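Local coordinates for metallo-beta-lactamase family protein (Thermus thermophilus, PDB 2ZO4) that probably hydrolyses a substrate not yet identified, as a zinc-binding member of the metallo-beta-lactamase superfamily, at residues Lys20-Tyr25 with Ala231-Pro236. Residues are numbered along the deposited sequence; the frame is centred on the assembly and turned at random.
Sequences KTVNLY and AGHFGP. With ZN (zinc ion), chain C.
His-233 ND1 donates to Thr-21 O over 2.7 Å, and the bond is nearly straight at 165°. The oxygen sits at the edge of the imidazole, close to the ring plane. His-233 NE2 binds zinc at 2.1 Å. Thr-21 is thus a second-shell residue that helps to fix the rotation of the His-233 ring, a zinc ligand. Its carbonyl probably also makes the imidazole more electron-rich. A water donates to Thr-21 O and accepts from Phe-234 N.

One backbone bond joins the segments, Asn-23 N to Gly-232 O at 2.7 Å. Val-22 CA makes a CA-H...O contact with the same oxygen.

The segments come from the two sheets of the alphabeta/betaalpha metallo-beta-lactamase fold. Strand 21-29 belongs to one, and the loop after strand 228-231 leaves the other. The zinc site lies at one edge of the resulting sandwich, where Asp-74, His-75, Asp-190 and a water complete the coordination of His-233's metal.

Side chains of the strand also bond to backbone oxygens of the loop. With Asn-23 CG anti to its own carbonyl carbon (chi1 -63°), the amide faces the loop, and both acceptors lie near its plane. Asn-23 ND2 gives to Phe-234 O at 2.9 Å, on a lone pair, and to Ala-231 O at 3.3 Å, from above the carbonyl plane. Tyr-25 OH also donates to Ala-231 O, at 2.7 Å, so two side chains grip this oxygen.

Nonpolar contact is slight: Val-22 CG2 lies 3.9 Å from His-233 CE1.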
loop_
_atom_site.group_PDB
_atom_site.type_symbol
_atom_site.label_atom_id
_atom_site.label_comp_id
_atom_site.label_asym_id
_atom_site.label_seq_id
_atom_site.Cartn_x
_atom_site.Cartn_y
_atom_site.Cartn_z
ATOM N N LYS A 20 -10.562 3.898 -7.378
ATOM C CA LYS A 20 -10.930 4.952 -8.349
ATOM C C LYS A 20 -9.994 6.157 -8.425
ATOM O O LYS A 20 -9.780 6.712 -9.510
ATOM C CB LYS A 20 -12.386 5.409 -8.167
ATOM C CG LYS A 20 -13.444 4.367 -8.568
ATOM C CD LYS A 20 -13.572 4.210 -10.087
ATOM C CE LYS A 20 -14.248 5.420 -10.748
ATOM N NZ LYS A 20 -14.119 5.377 -12.238
ATOM N N THR A 21 -9.450 6.562 -7.278
ATOM C CA THR A 21 -8.595 7.744 -7.192
ATOM C C THR A 21 -7.454 7.526 -6.203
ATOM O O THR A 21 -7.671 7.075 -5.074
ATOM C CB THR A 21 -9.404 9.003 -6.776
ATOM O OG1 THR A 21 -10.564 9.126 -7.607
ATOM C CG2 THR A 21 -8.562 10.273 -6.908
ATOM N N VAL A 22 -6.241 7.848 -6.642
ATOM C CA VAL A 22 -5.074 7.839 -5.769
ATOM C C VAL A 22 -4.669 9.276 -5.440
ATOM O O VAL A 22 -4.780 10.168 -6.286
ATOM C CB VAL A 22 -3.892 7.024 -6.379
ATOM C CG1 VAL A 22 -3.289 7.726 -7.611
ATOM C CG2 VAL A 22 -2.820 6.735 -5.324
ATOM N N ASN A 23 -4.229 9.487 -4.201
ATOM C CA ASN A 23 -3.722 10.782 -3.752
ATOM C C ASN A 23 -2.199 10.835 -3.772
ATOM O O ASN A 23 -1.528 10.112 -3.022
ATOM C CB ASN A 23 -4.217 11.098 -2.337
ATOM C CG ASN A 23 -5.719 11.233 -2.257
ATOM O OD1 ASN A 23 -6.360 11.720 -3.188
ATOM N ND2 ASN A 23 -6.294 10.801 -1.140
ATOM N N LEU A 24 -1.669 11.688 -4.639
ATOM C CA LEU A 24 -0.243 11.982 -4.677
ATOM C C LEU A 24 -0.004 13.305 -3.963
ATOM O O LEU A 24 -0.927 14.116 -3.818
ATOM C CB LEU A 24 0.257 12.076 -6.119
ATOM C CG LEU A 24 -0.198 11.044 -7.157
ATOM C CD1 LEU A 24 0.560 11.267 -8.455
ATOM C CD2 LEU A 24 -0.007 9.614 -6.659
ATOM N N TYR A 25 1.228 13.519 -3.515
ATOM C CA TYR A 25 1.577 14.742 -2.796
ATOM C C TYR A 25 2.829 15.385 -3.378
ATOM O O TYR A 25 3.890 14.758 -3.442
ATOM C CB TYR A 25 1.689 14.466 -1.284
ATOM C CG TYR A 25 0.371 13.983 -0.720
ATOM C CD1 TYR A 25 -0.607 14.889 -0.317
ATOM C CD2 TYR A 25 0.079 12.619 -0.644
ATOM C CE1 TYR A 25 -1.836 14.454 0.167
ATOM C CE2 TYR A 25 -1.150 12.175 -0.163
ATOM C CZ TYR A 25 -2.100 13.104 0.240
ATOM O OH TYR A 25 -3.316 12.676 0.720
ATOM N N ALA A 231 -3.704 10.589 3.357
ATOM C CA ALA A 231 -3.459 9.214 2.953
ATOM C C ALA A 231 -3.488 9.039 1.436
ATOM O O ALA A 231 -3.694 10.002 0.693
ATOM C CB ALA A 231 -4.468 8.292 3.626
ATOM N N GLY A 232 -3.274 7.802 0.989
ATOM C CA GLY A 232 -3.199 7.481 -0.435
ATOM C C GLY A 232 -4.544 7.482 -1.137
ATOM O O GLY A 232 -4.606 7.603 -2.360
ATOM N N HIS A 233 -5.619 7.343 -0.365
ATOM C CA HIS A 233 -6.976 7.367 -0.910
ATOM C C HIS A 233 -7.928 8.078 0.040
ATOM O O HIS A 233 -7.660 8.174 1.240
ATOM C CB HIS A 233 -7.476 5.947 -1.195
ATOM C CG HIS A 233 -6.547 5.140 -2.046
ATOM N ND1 HIS A 233 -6.507 5.253 -3.418
ATOM C CD2 HIS A 233 -5.613 4.218 -1.716
ATOM C CE1 HIS A 233 -5.594 4.430 -3.899
ATOM N NE2 HIS A 233 -5.035 3.791 -2.887
ATOM N N PHE A 234 -9.034 8.575 -0.515
ATOM C CA PHE A 234 -10.109 9.245 0.243
ATOM C C PHE A 234 -9.698 10.582 0.870
ATOM O O PHE A 234 -8.670 11.160 0.508
ATOM C CB PHE A 234 -10.730 8.307 1.293
ATOM C CG PHE A 234 -11.246 7.012 0.729
ATOM C CD1 PHE A 234 -12.503 6.945 0.140
ATOM C CD2 PHE A 234 -10.480 5.856 0.801
ATOM C CE1 PHE A 234 -12.986 5.742 -0.378
ATOM C CE2 PHE A 234 -10.946 4.652 0.280
ATOM C CZ PHE A 234 -12.203 4.593 -0.311
ATOM N N GLY A 235 -10.513 11.069 1.804
ATOM C CA GLY A 235 -10.306 12.382 2.410
ATOM C C GLY A 235 -9.281 12.394 3.531
ATOM O O GLY A 235 -8.768 11.337 3.918
ATOM N N PRO A 236 -8.971 13.597 4.056
ATOM C CA PRO A 236 -8.013 13.777 5.153
ATOM C C PRO A 236 -8.494 13.125 6.450
ATOM O O PRO A 236 -9.705 12.965 6.651
ATOM C CB PRO A 236 -7.947 15.300 5.328
ATOM C CG PRO A 236 -8.557 15.881 4.085
ATOM C CD PRO A 236 -9.546 14.877 3.606
HETATM ZN ZN ZN C . -3.202 2.763 -2.863
HETATM O O HOH W 1 -9.662 7.880 -3.115
HETATM O O HOH W 2 -2.786 0.850 -3.176
#